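Local coordinates for protein aminotransferase class-III (Ochrobactrum anthropi, PDB 5GHG) that probably transfers amino groups between amines or amino acids and carbonyl compounds as a class-III omega-transaminase, using a pyridoxal-phosphate cofactor bound here in its aminated form, at residues 183-186 with 187-190; 197-200 with 201-204. The protein carries 1 engineered substitution. All blocks are in the same frame, centred on the assembly; numbering follows the deposited sequence.

Interaction 1: 183-186 with 187-190; sequences CPHF and YREG
His185 and Arg188 run side by side where the chain leaves strand 178-181 and winds into the short helix 186-189. His185 occupies the N-cap position, and its carbonyl O takes two weak bonds: Glu189 N at 2.8 Å and Arg188 N at 3.1 Å. Phe186 O accepts Gly190 N at 2.8 Å with an N-H...O angle of 154° and, weakly, Glu189 N; Gly190 then leaves helical geometry. Just upstream, Pro184 is the centre of an inverse gamma turn, closed by a weak bond from His185 N to Cys183 O.

With CG anti to its backbone N (chi1 -171°), the His185 imidazole swings forward over the first turn of the helix, and Arg188 N lies 4.0 Å above the centre of one ring face. The aliphatic root of Arg188 packs on the ring too, its CG 3.4 Å from His185 ND1, while Tyr187 CB approaches His185 NE2 obliquely. His185 ND1 accepts from Arg149 NH2 and NE2 is bonded to Glu373 OE1, which suggests that the proton sits on NE2. Arg188 NE makes a salt bridge with Glu384 and its NH2 bonds Lys392 O, while Tyr187 O takes Lys392 NZ. A leucine in place of His185 would probably leave Arg149 NH2 and Glu373 OE1 each without its imidazole partner. Glu189 bends back at chi2 (-74°), and a water joins its OE1, weakly at 3.1 Å, to Cys183 N at 2.8 Å. Short-range backbone bonds thus shape the turn, while the buried imidazole, held at both nitrogens, ties it to neighbouring loop and strand, probably in its neutral form.

Interaction 2: 197-200 with 201-204; sequences EQFA and TRLA
Residues 197-204 form two regular turns of the alpha-helix 196-214, with Thr201, Arg202, Leu203 and Ala204 each giving its backbone N-H to the carbonyl four residues earlier. On one side of this helix Phe199 meets both Arg202 and Leu203, an i to i+3 and an i to i+4 pair. Its CG stands anti to the backbone N (chi1 173°), which carries the ring along the helix over the next turn. Arg202 comes to the edge of that ring, near its plane: NH1 lies 3.5 Å from Phe199 CD1, meeting the rim rather than the pi face, with the planes of the two groups 55° apart. The guanidinium is committed elsewhere as well, with salt bridges from NE to Glu194 and from NH2 to Glu206. Thr201 OG1 is hydrogen-bonded to Lys243, and Ala204 packs on helix 240-250, which lines another flank. Leucine serves the ring in a different way, bringing a methyl over one face in a CH-pi contact: Leu203 CD1 sits 3.7 Å from the centroid of the Phe199 ring, 20° off its normal and shifted toward the rim beside CE2 and CZ.

Overall arrangement
The two contacts follow one another along the chain, their centres about 10 Å apart, and meet directly: Phe199 touches the backbone of Phe186 and the side chain of Glu189, Leu203 reaches Pro184, and Arg202 NH1 lies 3.0 Å from Glu189 O. Both are partly buried. Interaction 1 is an irregular helix start whose buried histidine is held by polar bonds; interaction 2 is regular helix, largely apolar where Phe199, Leu203 and Ala204 pack, with polar bonds from Arg202 and Thr201 at the margins. The first joins helix 196-214 to strands 371-377 and 380-385, which belong to the other sheet from strand 178-181; the side chain of Cys183 lies about 13 Å from the bound PMP.

Interaction 1: 183-186 with 187-190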
loop_
_atom_site.group_PDB
_atom_site.type_symbol
_atom_site.label_atom_id
_atom_site.label_comp_id
_atom_site.label_asym_id
_atom_site.label_seq_id
_atom_site.Cartn_x
_atom_site.Cartn_y
_atom_site.Cartn_z
ATOM N N CYS B 183 11.895 -1.406 -24.350
ATOM C CA CYS B 183 12.887 -1.578 -23.285
ATOM C C CYS B 183 14.275 -1.173 -23.794
ATOM O O CYS B 183 14.724 -1.707 -24.810
ATOM C CB CYS B 183 12.929 -3.025 -22.816
ATOM S SG CYS B 183 14.214 -3.297 -21.575
ATOM N N PRO B 184 15.003 -0.267 -23.083
ATOM C CA PRO B 184 16.337 0.155 -23.544
ATOM C C PRO B 184 17.445 -0.809 -23.151
ATOM O O PRO B 184 18.411 -0.441 -22.487
ATOM C CB PRO B 184 16.492 1.541 -22.897
ATOM C CG PRO B 184 15.679 1.473 -21.664
ATOM C CD PRO B 184 14.551 0.508 -21.910
ATOM N N HIS B 185 17.316 -2.073 -23.566
ATOM C CA HIS B 185 18.300 -3.108 -23.239
ATOM C C HIS B 185 19.049 -3.503 -24.509
ATOM O O HIS B 185 18.571 -4.327 -25.288
ATOM C CB HIS B 185 17.648 -4.339 -22.611
ATOM C CG HIS B 185 18.650 -5.319 -22.062
ATOM N ND1 HIS B 185 18.312 -6.596 -21.691
ATOM C CD2 HIS B 185 19.981 -5.203 -21.837
ATOM C CE1 HIS B 185 19.383 -7.222 -21.245
ATOM N NE2 HIS B 185 20.408 -6.400 -21.322
ATOM N N PHE B 186 20.232 -2.923 -24.699
ATOM C CA PHE B 186 20.954 -3.080 -25.961
ATOM C C PHE B 186 21.277 -4.551 -26.243
ATOM O O PHE B 186 21.109 -5.032 -27.371
ATOM C CB PHE B 186 22.218 -2.224 -25.926
ATOM C CG PHE B 186 23.045 -2.294 -27.176
ATOM C CD1 PHE B 186 22.499 -1.983 -28.407
ATOM C CD2 PHE B 186 24.394 -2.635 -27.103
ATOM C CE1 PHE B 186 23.270 -2.032 -29.567
ATOM C CE2 PHE B 186 25.179 -2.682 -28.263
ATOM C CZ PHE B 186 24.603 -2.381 -29.497
ATOM N N TYR B 187 21.717 -5.281 -25.222
ATOM C CA TYR B 187 22.072 -6.688 -25.398
ATOM C C TYR B 187 20.909 -7.517 -25.930
ATOM O O TYR B 187 21.113 -8.458 -26.703
ATOM C CB TYR B 187 22.567 -7.250 -24.052
ATOM C CG TYR B 187 22.913 -8.728 -24.060
ATOM C CD1 TYR B 187 24.041 -9.190 -24.729
ATOM C CD2 TYR B 187 22.144 -9.647 -23.359
ATOM C CE1 TYR B 187 24.377 -10.547 -24.722
ATOM C CE2 TYR B 187 22.471 -10.999 -23.346
ATOM C CZ TYR B 187 23.586 -11.442 -24.026
ATOM O OH TYR B 187 23.917 -12.774 -24.024
ATOM N N ARG B 188 19.692 -7.217 -25.495
ATOM C CA ARG B 188 18.527 -7.997 -25.914
ATOM C C ARG B 188 17.726 -7.367 -27.051
ATOM O O ARG B 188 16.898 -8.043 -27.651
ATOM C CB ARG B 188 17.593 -8.236 -24.716
ATOM C CG ARG B 188 18.089 -9.327 -23.747
ATOM C CD ARG B 188 17.983 -10.699 -24.390
ATOM N NE ARG B 188 18.726 -11.723 -23.663
ATOM C CZ ARG B 188 18.978 -12.947 -24.149
ATOM N NH1 ARG B 188 18.539 -13.275 -25.353
ATOM N NH2 ARG B 188 19.677 -13.822 -23.445
ATOM N N GLU B 189 17.919 -6.077 -27.330
ATOM C CA GLU B 189 17.067 -5.389 -28.297
ATOM C C GLU B 189 17.817 -4.821 -29.481
ATOM O O GLU B 189 17.181 -4.505 -30.487
ATOM C CB GLU B 189 16.287 -4.248 -27.617
ATOM C CG GLU B 189 15.309 -4.712 -26.544
ATOM C CD GLU B 189 14.083 -5.356 -27.133
ATOM O OE1 GLU B 189 13.371 -6.062 -26.388
ATOM O OE2 GLU B 189 13.827 -5.143 -28.342
ATOM N N GLY B 190 19.131 -4.657 -29.384
ATOM C CA GLY B 190 19.879 -4.072 -30.486
ATOM C C GLY B 190 19.840 -4.983 -31.697
ATOM O O GLY B 190 19.855 -6.201 -31.578
HETATM O O HOH W 1 11.312 -3.777 -25.795
#

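Interaction 2: 197-200 with 201-204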
loop_
_atom_site.group_PDB
_atom_site.type_symbol
_atom_site.label_atom_id
_atom_site.label_comp_id
_atom_site.label_asym_id
_atom_site.label_seq_id
_atom_site.Cartn_x
_atom_site.Cartn_y
_atom_site.Cartn_z
ATOM N N GLU B 197 24.760 3.769 -29.415
ATOM C CA GLU B 197 24.165 5.078 -29.595
ATOM C C GLU B 197 23.106 5.086 -30.703
ATOM O O GLU B 197 22.137 5.845 -30.623
ATOM C CB GLU B 197 25.236 6.140 -29.859
ATOM C CG GLU B 197 26.095 6.436 -28.634
ATOM C CD GLU B 197 26.979 7.680 -28.797
ATOM O OE1 GLU B 197 27.847 7.916 -27.915
ATOM O OE2 GLU B 197 26.788 8.418 -29.785
ATOM N N GLN B 198 23.278 4.272 -31.736
ATOM C CA GLN B 198 22.245 4.163 -32.753
ATOM C C GLN B 198 20.976 3.566 -32.152
ATOM O O GLN B 198 19.866 3.989 -32.472
ATOM C CB GLN B 198 22.737 3.318 -33.934
ATOM C CG GLN B 198 21.713 3.099 -35.043
ATOM C CD GLN B 198 21.158 4.379 -35.638
ATOM O OE1 GLN B 198 19.939 4.502 -35.900
ATOM N NE2 GLN B 198 22.023 5.340 -35.852
ATOM N N PHE B 199 21.140 2.581 -31.270
ATOM C CA PHE B 199 19.999 1.985 -30.587
ATOM C C PHE B 199 19.261 3.039 -29.745
ATOM O O PHE B 199 18.037 3.070 -29.718
ATOM C CB PHE B 199 20.512 0.825 -29.726
ATOM C CG PHE B 199 19.494 0.212 -28.830
ATOM C CD1 PHE B 199 18.345 -0.380 -29.354
ATOM C CD2 PHE B 199 19.699 0.177 -27.455
ATOM C CE1 PHE B 199 17.423 -0.975 -28.513
ATOM C CE2 PHE B 199 18.766 -0.422 -26.621
ATOM C CZ PHE B 199 17.645 -0.992 -27.144
ATOM N N ALA B 200 20.007 3.920 -29.089
ATOM C CA ALA B 200 19.387 4.999 -28.332
ATOM C C ALA B 200 18.618 5.941 -29.247
ATOM O O ALA B 200 17.494 6.367 -28.933
ATOM C CB ALA B 200 20.440 5.756 -27.544
ATOM N N THR B 201 19.209 6.285 -30.383
ATOM C CA THR B 201 18.500 7.088 -31.369
ATOM C C THR B 201 17.221 6.398 -31.815
ATOM O O THR B 201 16.158 7.031 -31.904
ATOM C CB THR B 201 19.425 7.383 -32.558
ATOM O OG1 THR B 201 20.445 8.282 -32.141
ATOM C CG2 THR B 201 18.648 7.997 -33.730
ATOM N N ARG B 202 17.289 5.093 -32.098
ATOM C CA ARG B 202 16.093 4.391 -32.537
ATOM C C ARG B 202 15.013 4.387 -31.441
ATOM O O ARG B 202 13.821 4.507 -31.745
ATOM C CB ARG B 202 16.415 2.954 -32.961
ATOM C CG ARG B 202 15.165 2.141 -33.255
ATOM C CD ARG B 202 15.434 0.861 -34.046
ATOM N NE ARG B 202 16.229 -0.121 -33.301
ATOM C CZ ARG B 202 15.728 -1.052 -32.505
ATOM N NH1 ARG B 202 16.538 -1.925 -31.900
ATOM N NH2 ARG B 202 14.419 -1.117 -32.301
ATOM N N LEU B 203 15.408 4.230 -30.178
ATOM C CA LEU B 203 14.419 4.229 -29.104
ATOM C C LEU B 203 13.725 5.586 -28.980
ATOM O O LEU B 203 12.510 5.654 -28.766
ATOM C CB LEU B 203 15.072 3.860 -27.761
ATOM C CG LEU B 203 15.521 2.414 -27.581
ATOM C CD1 LEU B 203 16.565 2.311 -26.484
ATOM C CD2 LEU B 203 14.342 1.535 -27.273
ATOM N N ALA B 204 14.480 6.675 -29.091
ATOM C CA ALA B 204 13.864 7.999 -29.042
ATOM C C ALA B 204 12.939 8.229 -30.244
ATOM O O ALA B 204 11.891 8.869 -30.105
ATOM C CB ALA B 204 14.927 9.093 -28.971
#